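Local structure of sesquisabinene B synthase 2 (Santalum album, 6A2A) at residues T219-A224 / M554-H559; N250-F255 / M292-N297; W226-Y231 / T240-A245; V88-L93 / A204-H209. The protein probably cyclises farnesyl diphosphate to the sesquiterpene sesquisabinene B with the help of magnesium or manganese ions. One frame throughout, in Å; residues are numbered along the deposited sequence.

In the fold
Contacts 1 and 3 are buried, contact 2 is partly buried, and contact 4 lies at the surface. Helix 220-232 serves both contact 1 and contact 3, and helix 239-270 serves both contact 2 and contact 3. Contacts 1 to 3 are built on apolar side chains; contact 1 adds a water bridge. Contact 4 instead joins polar ends, with a water between them. Glu223, in the segment 219-224, ties contact 4 to contact 1: OE2 makes a salt bridge with Arg90 NE, and OE1 probably hydrogen-bonds to His209 NE2. Gln253 of contact 2 reaches the backbone of 554-559. All four lie away from the metal-binding residues.

Contact 1: residues T219-A224 / M554-H559; sequences TIRYEA and MSVLIH
Tyr222 CG stands anti to its carbonyl carbon (chi1 -66°), and this brings ring atoms CD2 and CE2 up against Val556. Val556 has CG1 anti to the backbone N (chi1 171°), and both its methyls meet helix 220-232. Val556 CG2 comes 3.5 Å from Tyr222 CD2, while CG1 lies over a face of the ring, the side chains crossing at about a right angle. Val556 CG1 also passes the bent chain of Arg221 at CG, 4.1 Å away. A water links the two helices: it accepts from Arg221 NH2 at 2.7 Å and donates to Val556 O at 2.9 Å. Arg221 NH2 also bonds to Phe249 O, and Tyr222 OH to Met287 O. Without the phenol ring, as with an alanine here, Met287 O is likely to lose its partner and the Val556 methyls the ring they pack on. Thr219 is the N-cap of helix 220-232, with OG1 accepting from Tyr222 N. Such helix-to-helix contact is part of the all-helical terpene synthase fold.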
loop_
_atom_site.group_PDB
_atom_site.type_symbol
_atom_site.label_atom_id
_atom_site.label_comp_id
_atom_site.label_asym_id
_atom_site.label_seq_id
_atom_site.Cartn_x
_atom_site.Cartn_y
_atom_site.Cartn_z
ATOM N N THR A 219 -13.426 -8.099 25.239
ATOM C CA THR A 219 -12.244 -8.204 24.452
ATOM C C THR A 219 -11.020 -8.161 25.341
ATOM O O THR A 219 -11.039 -7.597 26.462
ATOM C CB THR A 219 -12.065 -7.124 23.386
ATOM O OG1 THR A 219 -11.670 -5.877 23.968
ATOM C CG2 THR A 219 -13.295 -6.916 22.511
ATOM N N ILE A 220 -9.991 -8.770 24.858
ATOM C CA ILE A 220 -8.685 -8.737 25.632
ATOM C C ILE A 220 -8.119 -7.313 25.653
ATOM O O ILE A 220 -7.806 -6.811 26.720
ATOM C CB ILE A 220 -7.643 -9.710 25.087
ATOM C CG1 ILE A 220 -8.182 -11.133 25.177
ATOM C CG2 ILE A 220 -6.344 -9.618 25.865
ATOM C CD1 ILE A 220 -7.411 -12.135 24.312
ATOM N N ARG A 221 -8.053 -6.654 24.512
ATOM C CA ARG A 221 -7.219 -5.465 24.388
ATOM C C ARG A 221 -7.889 -4.273 25.060
ATOM O O ARG A 221 -7.207 -3.498 25.764
ATOM C CB ARG A 221 -6.903 -5.124 22.930
ATOM C CG ARG A 221 -5.942 -3.946 22.788
ATOM C CD ARG A 221 -4.602 -4.249 23.447
ATOM N NE ARG A 221 -3.690 -3.147 23.163
ATOM C CZ ARG A 221 -2.454 -3.018 23.659
ATOM N NH1 ARG A 221 -1.933 -3.971 24.445
ATOM N NH2 ARG A 221 -1.783 -1.913 23.381
ATOM N N TYR A 222 -9.191 -4.107 24.858
ATOM C CA TYR A 222 -9.896 -2.991 25.471
ATOM C C TYR A 222 -10.049 -3.233 26.975
ATOM O O TYR A 222 -10.026 -2.259 27.728
ATOM C CB TYR A 222 -11.243 -2.724 24.809
ATOM C CG TYR A 222 -11.113 -2.253 23.390
ATOM C CD1 TYR A 222 -11.047 -3.162 22.334
ATOM C CD2 TYR A 222 -11.046 -0.909 23.072
ATOM C CE1 TYR A 222 -10.854 -2.740 21.026
ATOM C CE2 TYR A 222 -10.874 -0.482 21.766
ATOM C CZ TYR A 222 -10.781 -1.400 20.736
ATOM O OH TYR A 222 -10.622 -1.021 19.428
ATOM N N GLU A 223 -10.181 -4.502 27.396
ATOM C CA GLU A 223 -10.211 -4.810 28.837
ATOM C C GLU A 223 -8.859 -4.458 29.469
ATOM O O GLU A 223 -8.838 -3.996 30.641
ATOM C CB GLU A 223 -10.550 -6.287 29.088
ATOM C CG GLU A 223 -10.700 -6.630 30.572
ATOM C CD GLU A 223 -11.788 -5.891 31.329
ATOM O OE1 GLU A 223 -12.641 -5.146 30.739
ATOM O OE2 GLU A 223 -11.715 -5.965 32.629
ATOM N N ALA A 224 -7.786 -4.686 28.764
ATOM C CA ALA A 224 -6.445 -4.429 29.316
ATOM C C ALA A 224 -6.316 -2.942 29.683
ATOM O O ALA A 224 -5.789 -2.600 30.770
ATOM C CB ALA A 224 -5.370 -4.851 28.376
ATOM N N MET A 554 -9.585 6.630 21.688
ATOM C CA MET A 554 -8.591 7.573 22.257
ATOM C C MET A 554 -7.721 6.804 23.252
ATOM O O MET A 554 -6.506 6.925 23.262
ATOM C CB MET A 554 -9.259 8.740 23.000
ATOM C CG MET A 554 -9.871 9.799 22.094
ATOM S SD MET A 554 -8.585 10.714 21.184
ATOM C CE MET A 554 -9.531 12.110 20.569
ATOM N N SER A 555 -8.334 5.976 24.072
ATOM C CA SER A 555 -7.516 5.357 25.127
ATOM C C SER A 555 -6.716 4.173 24.587
ATOM O O SER A 555 -5.652 3.841 25.143
ATOM C CB SER A 555 -8.337 4.969 26.307
ATOM O OG SER A 555 -9.214 3.948 25.958
ATOM N N VAL A 556 -7.227 3.482 23.566
ATOM C CA VAL A 556 -6.561 2.266 23.132
ATOM C C VAL A 556 -5.611 2.500 21.968
ATOM O O VAL A 556 -4.567 1.916 21.967
ATOM C CB VAL A 556 -7.597 1.153 22.883
ATOM C CG1 VAL A 556 -6.985 -0.068 22.233
ATOM C CG2 VAL A 556 -8.220 0.808 24.228
ATOM N N LEU A 557 -5.893 3.446 21.058
ATOM C CA LEU A 557 -5.096 3.588 19.873
ATOM C C LEU A 557 -4.283 4.891 19.861
ATOM O O LEU A 557 -3.134 4.905 19.334
ATOM C CB LEU A 557 -6.040 3.539 18.677
ATOM C CG LEU A 557 -5.395 3.748 17.318
ATOM C CD1 LEU A 557 -4.393 2.652 16.993
ATOM C CD2 LEU A 557 -6.461 3.810 16.232
ATOM N N ILE A 558 -4.885 5.974 20.345
ATOM C CA ILE A 558 -4.330 7.331 20.131
ATOM C C ILE A 558 -3.363 7.740 21.250
ATOM O O ILE A 558 -2.281 8.245 20.955
ATOM C CB ILE A 558 -5.438 8.385 20.044
ATOM C CG1 ILE A 558 -6.531 8.063 19.014
ATOM C CG2 ILE A 558 -4.827 9.767 19.810
ATOM C CD1 ILE A 558 -6.047 7.834 17.634
ATOM N N HIS A 559 -3.791 7.630 22.495
ATOM C CA HIS A 559 -3.032 8.221 23.646
ATOM C C HIS A 559 -2.202 7.154 24.338
ATOM O O HIS A 559 -2.783 6.216 24.887
ATOM C CB HIS A 559 -3.970 8.836 24.685
ATOM C CG HIS A 559 -4.660 10.077 24.241
ATOM N ND1 HIS A 559 -5.972 10.336 24.563
ATOM C CD2 HIS A 559 -4.253 11.111 23.474
ATOM C CE1 HIS A 559 -6.345 11.479 24.015
ATOM N NE2 HIS A 559 -5.317 11.968 23.333
HETATM O O HOH W 1 -3.462 -0.686 21.593
#

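Contact 2: residues N250-F255 / M292-N297; sequences NIVQSF and MLFEPN
Val252, Phe255 and Pro296 carry the apolar part of this contact. Val252 lays its two methyls against the proline ring. Val252 CG1 is 3.9 Å from Pro296 CD, and Val252 CG2 is 4.0 Å from Pro296 CG. CG1 stands anti to the backbone N (chi1 177°), where it also comes near the plane of the Phe294 ring, at its edge. The gap from Val252 CG1 to Phe294 CD1 is 4.3 Å. Cut back to an alanine, Val252 would probably lose both methyl contacts with the proline ring and its touch on the Phe294 edge.

The CH-pi interaction belongs to Phe255. Pro296 CB sits over the centre of the Phe255 ring, 3.8 Å from the centroid and 8° off the normal. The proline thus meets the phenylalanine through the face, one helical turn on from Val252.

Polar bonds stay within each segment or go elsewhere. Ser254 OG donates to Ile251 O at 2.7 Å, in the carbonyl plane and on a lone pair. Phe294 N makes a weak bond to Glu295 OE1. Phe294 O accepts from His256 NE2, farther along helix 239-270.

The side chains that meet across the contact do so through carbon; Val252 CG1 also touches Phe294 O, at 3.9 Å. The loop after helix 281-292 packs on helix 239-270 through a proline set against a valine and an aromatic face, and the His256 bond adds a directed link.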
loop_
_atom_site.group_PDB
_atom_site.type_symbol
_atom_site.label_atom_id
_atom_site.label_comp_id
_atom_site.label_asym_id
_atom_site.label_seq_id
_atom_site.Cartn_x
_atom_site.Cartn_y
_atom_site.Cartn_z
ATOM N N ASN A 250 1.990 0.405 25.781
ATOM C CA ASN A 250 2.458 1.433 24.879
ATOM C C ASN A 250 3.242 0.840 23.695
ATOM O O ASN A 250 3.141 1.387 22.569
ATOM C CB ASN A 250 3.282 2.494 25.610
ATOM C CG ASN A 250 2.470 3.407 26.494
ATOM O OD1 ASN A 250 1.229 3.347 26.547
ATOM N ND2 ASN A 250 3.173 4.255 27.227
ATOM N N ILE A 251 4.016 -0.221 23.894
ATOM C CA ILE A 251 4.798 -0.775 22.801
ATOM C C ILE A 251 3.838 -1.393 21.760
ATOM O O ILE A 251 3.973 -1.144 20.569
ATOM C CB ILE A 251 5.813 -1.803 23.318
ATOM C CG1 ILE A 251 6.883 -1.098 24.161
ATOM C CG2 ILE A 251 6.409 -2.604 22.183
ATOM C CD1 ILE A 251 7.766 -2.051 24.953
ATOM N N VAL A 252 2.889 -2.183 22.246
ATOM C CA VAL A 252 1.879 -2.780 21.349
ATOM C C VAL A 252 1.126 -1.636 20.659
ATOM O O VAL A 252 0.974 -1.678 19.441
ATOM C CB VAL A 252 0.919 -3.719 22.090
ATOM C CG1 VAL A 252 -0.147 -4.254 21.141
ATOM C CG2 VAL A 252 1.650 -4.876 22.725
ATOM N N GLN A 253 0.718 -0.623 21.393
ATOM C CA GLN A 253 0.001 0.485 20.797
ATOM C C GLN A 253 0.799 1.081 19.635
ATOM O O GLN A 253 0.186 1.552 18.654
ATOM C CB GLN A 253 -0.332 1.530 21.850
ATOM C CG GLN A 253 -1.177 2.668 21.358
ATOM C CD GLN A 253 -1.309 3.773 22.374
ATOM O OE1 GLN A 253 -0.345 4.496 22.642
ATOM N NE2 GLN A 253 -2.480 3.889 22.977
ATOM N N SER A 254 2.140 1.189 19.762
ATOM C CA SER A 254 2.963 1.806 18.661
ATOM C C SER A 254 2.863 0.963 17.391
ATOM O O SER A 254 2.896 1.542 16.330
ATOM C CB SER A 254 4.441 2.026 19.020
ATOM O OG SER A 254 5.161 0.783 19.047
ATOM N N PHE A 255 2.795 -0.365 17.511
ATOM C CA PHE A 255 2.552 -1.224 16.340
ATOM C C PHE A 255 1.170 -0.914 15.734
ATOM O O PHE A 255 1.051 -0.788 14.506
ATOM C CB PHE A 255 2.554 -2.716 16.651
ATOM C CG PHE A 255 3.896 -3.341 16.877
ATOM C CD1 PHE A 255 4.607 -3.870 15.816
ATOM C CD2 PHE A 255 4.407 -3.462 18.171
ATOM C CE1 PHE A 255 5.830 -4.486 16.037
ATOM C CE2 PHE A 255 5.640 -4.066 18.389
ATOM C CZ PHE A 255 6.341 -4.587 17.317
ATOM N N MET A 292 -10.678 -8.553 17.722
ATOM C CA MET A 292 -10.524 -9.875 17.148
ATOM C C MET A 292 -9.105 -10.400 17.384
ATOM O O MET A 292 -8.962 -11.556 17.727
ATOM C CB MET A 292 -10.824 -9.886 15.630
ATOM C CG MET A 292 -10.610 -11.205 14.979
ATOM S SD MET A 292 -10.942 -11.037 13.167
ATOM C CE MET A 292 -10.815 -12.740 12.685
ATOM N N LEU A 293 -8.088 -9.571 17.178
ATOM C CA LEU A 293 -6.690 -10.002 17.351
ATOM C C LEU A 293 -5.876 -8.725 17.539
ATOM O O LEU A 293 -5.936 -7.821 16.731
ATOM C CB LEU A 293 -6.209 -10.891 16.182
ATOM C CG LEU A 293 -5.926 -10.245 14.823
ATOM C CD1 LEU A 293 -5.443 -11.244 13.797
ATOM C CD2 LEU A 293 -7.137 -9.526 14.217
ATOM N N PHE A 294 -5.150 -8.631 18.677
ATOM C CA PHE A 294 -4.389 -7.435 18.971
ATOM C C PHE A 294 -2.867 -7.673 18.881
ATOM O O PHE A 294 -2.094 -6.698 18.793
ATOM C CB PHE A 294 -4.752 -6.891 20.367
ATOM C CG PHE A 294 -4.144 -7.743 21.461
ATOM C CD1 PHE A 294 -2.847 -7.526 21.870
ATOM C CD2 PHE A 294 -4.856 -8.788 22.029
ATOM C CE1 PHE A 294 -2.284 -8.330 22.851
ATOM C CE2 PHE A 294 -4.256 -9.654 22.937
ATOM C CZ PHE A 294 -2.986 -9.379 23.376
ATOM N N GLU A 295 -2.406 -8.924 18.921
ATOM C CA GLU A 295 -0.976 -9.195 19.056
ATOM C C GLU A 295 -0.162 -8.616 17.897
ATOM O O GLU A 295 -0.461 -8.774 16.716
ATOM C CB GLU A 295 -0.702 -10.694 19.193
ATOM C CG GLU A 295 -1.415 -11.334 20.345
ATOM C CD GLU A 295 -2.854 -11.811 20.212
ATOM O OE1 GLU A 295 -3.639 -11.287 19.375
ATOM O OE2 GLU A 295 -3.236 -12.627 21.077
ATOM N N PRO A 296 0.954 -7.955 18.223
ATOM C CA PRO A 296 1.827 -7.474 17.208
ATOM C C PRO A 296 2.230 -8.503 16.148
ATOM O O PRO A 296 2.320 -8.114 14.930
ATOM C CB PRO A 296 3.082 -7.049 17.955
ATOM C CG PRO A 296 2.589 -6.685 19.301
ATOM C CD PRO A 296 1.353 -7.508 19.554
ATOM N N ASN A 297 2.436 -9.767 16.521
ATOM C CA ASN A 297 3.003 -10.698 15.561
ATOM C C ASN A 297 1.946 -11.107 14.521
ATOM O O ASN A 297 2.270 -11.853 13.598
ATOM C CB ASN A 297 3.592 -11.945 16.208
ATOM C CG ASN A 297 4.978 -11.697 16.781
ATOM O OD1 ASN A 297 5.651 -10.726 16.431
ATOM N ND2 ASN A 297 5.403 -12.579 17.669
#

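Contact 3: residues W226-Y231 / T240-A245; sequences WFIDTY and TLLRYA
The Tyr231 ring meets Leu242 at its edge: CD1 of the leucine lies near the ring plane, 4.0 Å from Tyr231 CD2. Leu241 CD2 comes obliquely to the same ring and is 3.8 Å from Tyr231 OH. That hydroxyl accepts a hydrogen bond from Asn238 N, in the turn between the helices. Within the first helix, Tyr231 CB rests over one face of the Phe227 ring. Tyr231 CG is anti to the backbone N (chi1 -175°), and from there the ring reaches across to the second helix. Nearer the start of 226-231, Ile228 CD1 touches Ala245 O at 3.8 Å, and Ile228 CG1 lies 4.2 Å from Ala245 CB. Leu242 CD1 also touches Ile228 O. The two helical segments run roughly antiparallel, at 152°, their axes 10.6 Å apart at closest. They form a helical hairpin of helices 220-232 and 239-270. Helix 78-90 covers Tyr231 and Leu241 through Thr87, Leu91 just beyond it touches Ile228 and Leu241, and helix 55-73 flanks Leu241 through Val68.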
loop_
_atom_site.group_PDB
_atom_site.type_symbol
_atom_site.label_atom_id
_atom_site.label_comp_id
_atom_site.label_asym_id
_atom_site.label_seq_id
_atom_site.Cartn_x
_atom_site.Cartn_y
_atom_site.Cartn_z
ATOM N N TRP A 226 -8.699 -0.727 30.379
ATOM C CA TRP A 226 -9.568 -0.423 31.503
ATOM C C TRP A 226 -8.929 -0.965 32.794
ATOM O O TRP A 226 -8.894 -0.271 33.836
ATOM C CB TRP A 226 -10.943 -1.044 31.312
ATOM C CG TRP A 226 -11.907 -0.742 32.408
ATOM C CD1 TRP A 226 -12.673 0.385 32.532
ATOM C CD2 TRP A 226 -12.154 -1.532 33.584
ATOM N NE1 TRP A 226 -13.436 0.309 33.666
ATOM C CE2 TRP A 226 -13.139 -0.860 34.324
ATOM C CE3 TRP A 226 -11.684 -2.762 34.055
ATOM C CZ2 TRP A 226 -13.633 -1.368 35.527
ATOM C CZ3 TRP A 226 -12.181 -3.267 35.245
ATOM C CH2 TRP A 226 -13.143 -2.581 35.955
ATOM N N PHE A 227 -8.484 -2.221 32.741
ATOM C CA PHE A 227 -8.003 -2.884 33.964
ATOM C C PHE A 227 -6.651 -2.301 34.417
ATOM O O PHE A 227 -6.351 -2.406 35.627
ATOM C CB PHE A 227 -7.940 -4.391 33.755
ATOM C CG PHE A 227 -7.602 -5.120 35.015
ATOM C CD1 PHE A 227 -8.490 -5.138 36.067
ATOM C CD2 PHE A 227 -6.342 -5.651 35.189
ATOM C CE1 PHE A 227 -8.115 -5.728 37.273
ATOM C CE2 PHE A 227 -6.000 -6.300 36.357
ATOM C CZ PHE A 227 -6.890 -6.321 37.401
ATOM N N ILE A 228 -5.838 -1.766 33.539
ATOM C CA ILE A 228 -4.588 -1.114 33.981
ATOM C C ILE A 228 -4.930 -0.012 35.010
ATOM O O ILE A 228 -4.293 0.082 36.055
ATOM C CB ILE A 228 -3.777 -0.588 32.794
ATOM C CG1 ILE A 228 -3.014 -1.721 32.112
ATOM C CG2 ILE A 228 -2.835 0.527 33.218
ATOM C CD1 ILE A 228 -2.507 -1.343 30.754
ATOM N N ASP A 229 -5.940 0.797 34.711
ATOM C CA ASP A 229 -6.409 1.817 35.647
ATOM C C ASP A 229 -7.030 1.258 36.897
ATOM O O ASP A 229 -6.758 1.747 37.992
ATOM C CB ASP A 229 -7.398 2.756 34.978
ATOM C CG ASP A 229 -6.760 3.630 33.958
ATOM O OD1 ASP A 229 -5.539 3.678 33.849
ATOM O OD2 ASP A 229 -7.528 4.195 33.216
ATOM N N THR A 230 -7.871 0.230 36.768
ATOM C CA THR A 230 -8.518 -0.374 37.917
ATOM C C THR A 230 -7.468 -1.025 38.824
ATOM O O THR A 230 -7.533 -0.863 40.067
ATOM C CB THR A 230 -9.587 -1.372 37.452
ATOM O OG1 THR A 230 -10.620 -0.639 36.781
ATOM C CG2 THR A 230 -10.200 -2.157 38.594
ATOM N N TYR A 231 -6.530 -1.763 38.220
ATOM C CA TYR A 231 -5.527 -2.513 38.987
ATOM C C TYR A 231 -4.672 -1.582 39.869
ATOM O O TYR A 231 -4.250 -1.975 40.981
ATOM C CB TYR A 231 -4.569 -3.239 38.050
ATOM C CG TYR A 231 -3.572 -4.130 38.730
ATOM C CD1 TYR A 231 -3.955 -5.024 39.706
ATOM C CD2 TYR A 231 -2.243 -4.069 38.381
ATOM C CE1 TYR A 231 -3.033 -5.860 40.307
ATOM C CE2 TYR A 231 -1.308 -4.898 38.970
ATOM C CZ TYR A 231 -1.700 -5.775 39.955
ATOM O OH TYR A 231 -0.762 -6.583 40.531
ATOM N N THR A 240 5.712 -3.767 39.892
ATOM C CA THR A 240 6.529 -4.248 38.769
ATOM C C THR A 240 5.599 -4.751 37.639
ATOM O O THR A 240 5.824 -4.492 36.475
ATOM C CB THR A 240 7.432 -5.419 39.166
ATOM O OG1 THR A 240 8.350 -5.055 40.210
ATOM C CG2 THR A 240 8.215 -5.955 37.989
ATOM N N LEU A 241 4.612 -5.537 38.017
ATOM C CA LEU A 241 3.633 -6.062 37.025
ATOM C C LEU A 241 2.927 -4.862 36.375
ATOM O O LEU A 241 2.825 -4.800 35.150
ATOM C CB LEU A 241 2.634 -7.011 37.700
ATOM C CG LEU A 241 1.538 -7.559 36.774
ATOM C CD1 LEU A 241 2.153 -8.279 35.577
ATOM C CD2 LEU A 241 0.586 -8.475 37.493
ATOM N N LEU A 242 2.471 -3.908 37.199
ATOM C CA LEU A 242 1.762 -2.735 36.731
ATOM C C LEU A 242 2.654 -1.963 35.769
ATOM O O LEU A 242 2.206 -1.588 34.670
ATOM C CB LEU A 242 1.300 -1.838 37.892
ATOM C CG LEU A 242 0.665 -0.513 37.466
ATOM C CD1 LEU A 242 -0.651 -0.754 36.715
ATOM C CD2 LEU A 242 0.430 0.423 38.647
ATOM N N ARG A 243 3.902 -1.716 36.170
ATOM C CA ARG A 243 4.816 -0.985 35.344
ATOM C C ARG A 243 5.011 -1.691 33.992
ATOM O O ARG A 243 5.025 -1.025 32.939
ATOM C CB ARG A 243 6.162 -0.823 36.071
ATOM C CG ARG A 243 6.148 0.257 37.152
ATOM C CD ARG A 243 7.406 0.226 38.030
ATOM N NE ARG A 243 8.630 0.484 37.271
ATOM C CZ ARG A 243 9.776 -0.174 37.436
ATOM N NH1 ARG A 243 10.767 -0.002 36.574
ATOM N NH2 ARG A 243 9.911 -1.031 38.434
ATOM N N TYR A 244 5.194 -3.002 33.998
ATOM C CA TYR A 244 5.367 -3.769 32.766
ATOM C C TYR A 244 4.087 -3.679 31.898
ATOM O O TYR A 244 4.197 -3.542 30.676
ATOM C CB TYR A 244 5.684 -5.237 33.028
ATOM C CG TYR A 244 5.906 -6.031 31.765
ATOM C CD1 TYR A 244 6.888 -5.685 30.856
ATOM C CD2 TYR A 244 5.068 -7.074 31.435
ATOM C CE1 TYR A 244 7.037 -6.353 29.653
ATOM C CE2 TYR A 244 5.226 -7.778 30.247
ATOM C CZ TYR A 244 6.194 -7.399 29.345
ATOM O OH TYR A 244 6.388 -8.116 28.209
ATOM N N ALA A 245 2.939 -3.741 32.531
ATOM C CA ALA A 245 1.631 -3.682 31.840
ATOM C C ALA A 245 1.468 -2.375 31.062
ATOM O O ALA A 245 1.048 -2.382 29.880
ATOM C CB ALA A 245 0.491 -3.865 32.819
#

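Contact 4: residues V88-L93 / A204-H209; sequences VRRLGL and AKKVSH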
loop_
_atom_site.group_PDB
_atom_site.type_symbol
_atom_site.label_atom_id
_atom_site.label_comp_id
_atom_site.label_asym_id
_atom_site.label_seq_id
_atom_site.Cartn_x
_atom_site.Cartn_y
_atom_site.Cartn_z
ATOM N N VAL A 88 -2.542 -11.058 35.355
ATOM C CA VAL A 88 -1.692 -11.013 34.171
ATOM C C VAL A 88 -2.571 -11.046 32.903
ATOM O O VAL A 88 -2.376 -10.312 31.989
ATOM C CB VAL A 88 -0.693 -12.215 34.137
ATOM C CG1 VAL A 88 0.042 -12.317 32.827
ATOM C CG2 VAL A 88 0.320 -12.128 35.239
ATOM N N ARG A 89 -3.531 -11.929 32.905
ATOM C CA ARG A 89 -4.439 -12.084 31.771
ATOM C C ARG A 89 -5.239 -10.827 31.539
ATOM O O ARG A 89 -5.371 -10.331 30.470
ATOM C CB ARG A 89 -5.395 -13.224 32.054
ATOM C CG ARG A 89 -6.529 -13.387 31.065
ATOM C CD ARG A 89 -7.759 -12.637 31.477
ATOM N NE ARG A 89 -8.869 -12.747 30.550
ATOM C CZ ARG A 89 -9.789 -13.679 30.592
ATOM N NH1 ARG A 89 -9.751 -14.610 31.504
ATOM N NH2 ARG A 89 -10.767 -13.669 29.731
ATOM N N ARG A 90 -5.719 -10.293 32.640
ATOM C CA ARG A 90 -6.590 -9.148 32.631
ATOM C C ARG A 90 -5.909 -7.838 32.231
ATOM O O ARG A 90 -6.481 -6.985 31.657
ATOM C CB ARG A 90 -7.365 -9.092 33.920
ATOM C CG ARG A 90 -8.577 -8.281 33.790
ATOM C CD ARG A 90 -9.553 -8.478 34.896
ATOM N NE ARG A 90 -10.706 -7.662 34.638
ATOM C CZ ARG A 90 -11.825 -7.749 35.323
ATOM N NH1 ARG A 90 -11.898 -8.600 36.309
ATOM N NH2 ARG A 90 -12.861 -7.006 35.011
ATOM N N LEU A 91 -4.608 -7.792 32.448
ATOM C CA LEU A 91 -3.777 -6.719 32.026
ATOM C C LEU A 91 -3.393 -6.824 30.520
ATOM O O LEU A 91 -2.696 -5.991 30.038
ATOM C CB LEU A 91 -2.499 -6.690 32.867
ATOM C CG LEU A 91 -2.674 -6.189 34.284
ATOM C CD1 LEU A 91 -1.448 -6.465 35.113
ATOM C CD2 LEU A 91 -3.081 -4.732 34.334
ATOM N N GLY A 92 -3.812 -7.887 29.840
ATOM C CA GLY A 92 -3.568 -8.112 28.449
ATOM C C GLY A 92 -2.208 -8.699 28.150
ATOM O O GLY A 92 -1.718 -8.574 27.074
ATOM N N LEU A 93 -1.642 -9.381 29.129
ATOM C CA LEU A 93 -0.302 -9.902 29.008
ATOM C C LEU A 93 -0.133 -11.395 28.859
ATOM O O LEU A 93 0.942 -11.847 28.723
ATOM C CB LEU A 93 0.524 -9.445 30.200
ATOM C CG LEU A 93 0.649 -7.960 30.444
ATOM C CD1 LEU A 93 1.203 -7.691 31.832
ATOM C CD2 LEU A 93 1.487 -7.314 29.385
ATOM N N ALA A 204 -16.575 -1.683 43.677
ATOM C CA ALA A 204 -17.732 -1.021 43.040
ATOM C C ALA A 204 -17.564 -0.950 41.521
ATOM O O ALA A 204 -18.535 -1.171 40.760
ATOM C CB ALA A 204 -17.937 0.393 43.541
ATOM N N LYS A 205 -16.371 -0.564 41.120
ATOM C CA LYS A 205 -16.061 -0.411 39.706
ATOM C C LYS A 205 -16.154 -1.775 39.028
ATOM O O LYS A 205 -16.786 -1.909 37.960
ATOM C CB LYS A 205 -14.651 0.107 39.457
ATOM C CG LYS A 205 -14.382 1.573 39.734
ATOM C CD LYS A 205 -13.000 2.024 39.209
ATOM C CE LYS A 205 -12.861 1.779 37.715
ATOM N NZ LYS A 205 -11.572 2.257 37.138
ATOM N N LYS A 206 -15.494 -2.746 39.604
ATOM C CA LYS A 206 -15.427 -4.088 38.995
ATOM C C LYS A 206 -16.813 -4.705 38.904
ATOM O O LYS A 206 -17.103 -5.398 37.891
ATOM C CB LYS A 206 -14.526 -5.041 39.776
ATOM C CG LYS A 206 -13.059 -4.735 39.584
ATOM C CD LYS A 206 -12.164 -5.919 39.765
ATOM C CE LYS A 206 -12.116 -6.396 41.185
ATOM N NZ LYS A 206 -11.122 -7.486 41.350
ATOM N N VAL A 207 -17.695 -4.447 39.887
ATOM C CA VAL A 207 -19.022 -5.088 39.859
ATOM C C VAL A 207 -19.881 -4.496 38.738
ATOM O O VAL A 207 -20.565 -5.214 38.008
ATOM C CB VAL A 207 -19.734 -4.993 41.217
ATOM C CG1 VAL A 207 -21.218 -5.227 41.097
ATOM C CG2 VAL A 207 -19.103 -5.944 42.193
ATOM N N SER A 208 -19.855 -3.177 38.635
ATOM C CA SER A 208 -20.596 -2.451 37.647
ATOM C C SER A 208 -20.161 -2.885 36.235
ATOM O O SER A 208 -21.012 -3.096 35.329
ATOM C CB SER A 208 -20.381 -0.984 37.913
ATOM O OG SER A 208 -21.044 -0.227 36.963
ATOM N N HIS A 209 -18.861 -2.974 36.070
ATOM C CA HIS A 209 -18.231 -3.353 34.827
ATOM C C HIS A 209 -18.671 -4.762 34.465
ATOM O O HIS A 209 -19.053 -5.031 33.312
ATOM C CB HIS A 209 -16.737 -3.257 34.967
ATOM C CG HIS A 209 -15.934 -3.382 33.717
ATOM N ND1 HIS A 209 -15.840 -2.346 32.819
ATOM C CD2 HIS A 209 -15.056 -4.315 33.305
ATOM C CE1 HIS A 209 -14.935 -2.632 31.900
ATOM N NE2 HIS A 209 -14.432 -3.833 32.165
HETATM O O HOH W 2 -15.331 -6.513 36.375
#
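Arg90, in the last turn of helix 78-90, meets His209 and Lys206 with its tip. Its CB points toward helix 201-212. CG is anti to the backbone N (chi1 -159°), and the chain stays extended from there to NE. CG and CD lie over a face of the Phe227 ring, from helix 220-232. NE then makes a salt bridge with Glu223 OE2. At the tip, Arg90 NH2 lies 3.9 Å from His209 CD2, the two flat groups meeting edge to edge with their planes 28° apart. Lys206 CD comes obliquely to the guanidinium, 4.4 Å from Arg90 NH1.

Direct contact is thin, and a water does much of the joining. It accepts from Arg90 NH2 at 2.9 Å and donates to Lys206 O at 2.6 Å. It lies in the plane of the guanidinium and of the histidine ring, at the edge of each.

Arg90 NH1 and Lys206 NZ are 5.2 Å apart and carry like charge, but each side chain has its own acid. Lys206 pairs with Glu234. Glu223 serves Arg90 through OE2 and His209 NE2 through OE1, which probably offsets the charge gathered here. His209 also stacks on Trp226.

Just past Arg90, Gly92 closes helix 78-90 in a Schellman motif, with Leu93 N bonded to Val88 O at 3.1 Å. Such a water-bridged polar link between a helix end and a neighbouring helix belongs here to the helical N-terminal domain of plant terpene synthases.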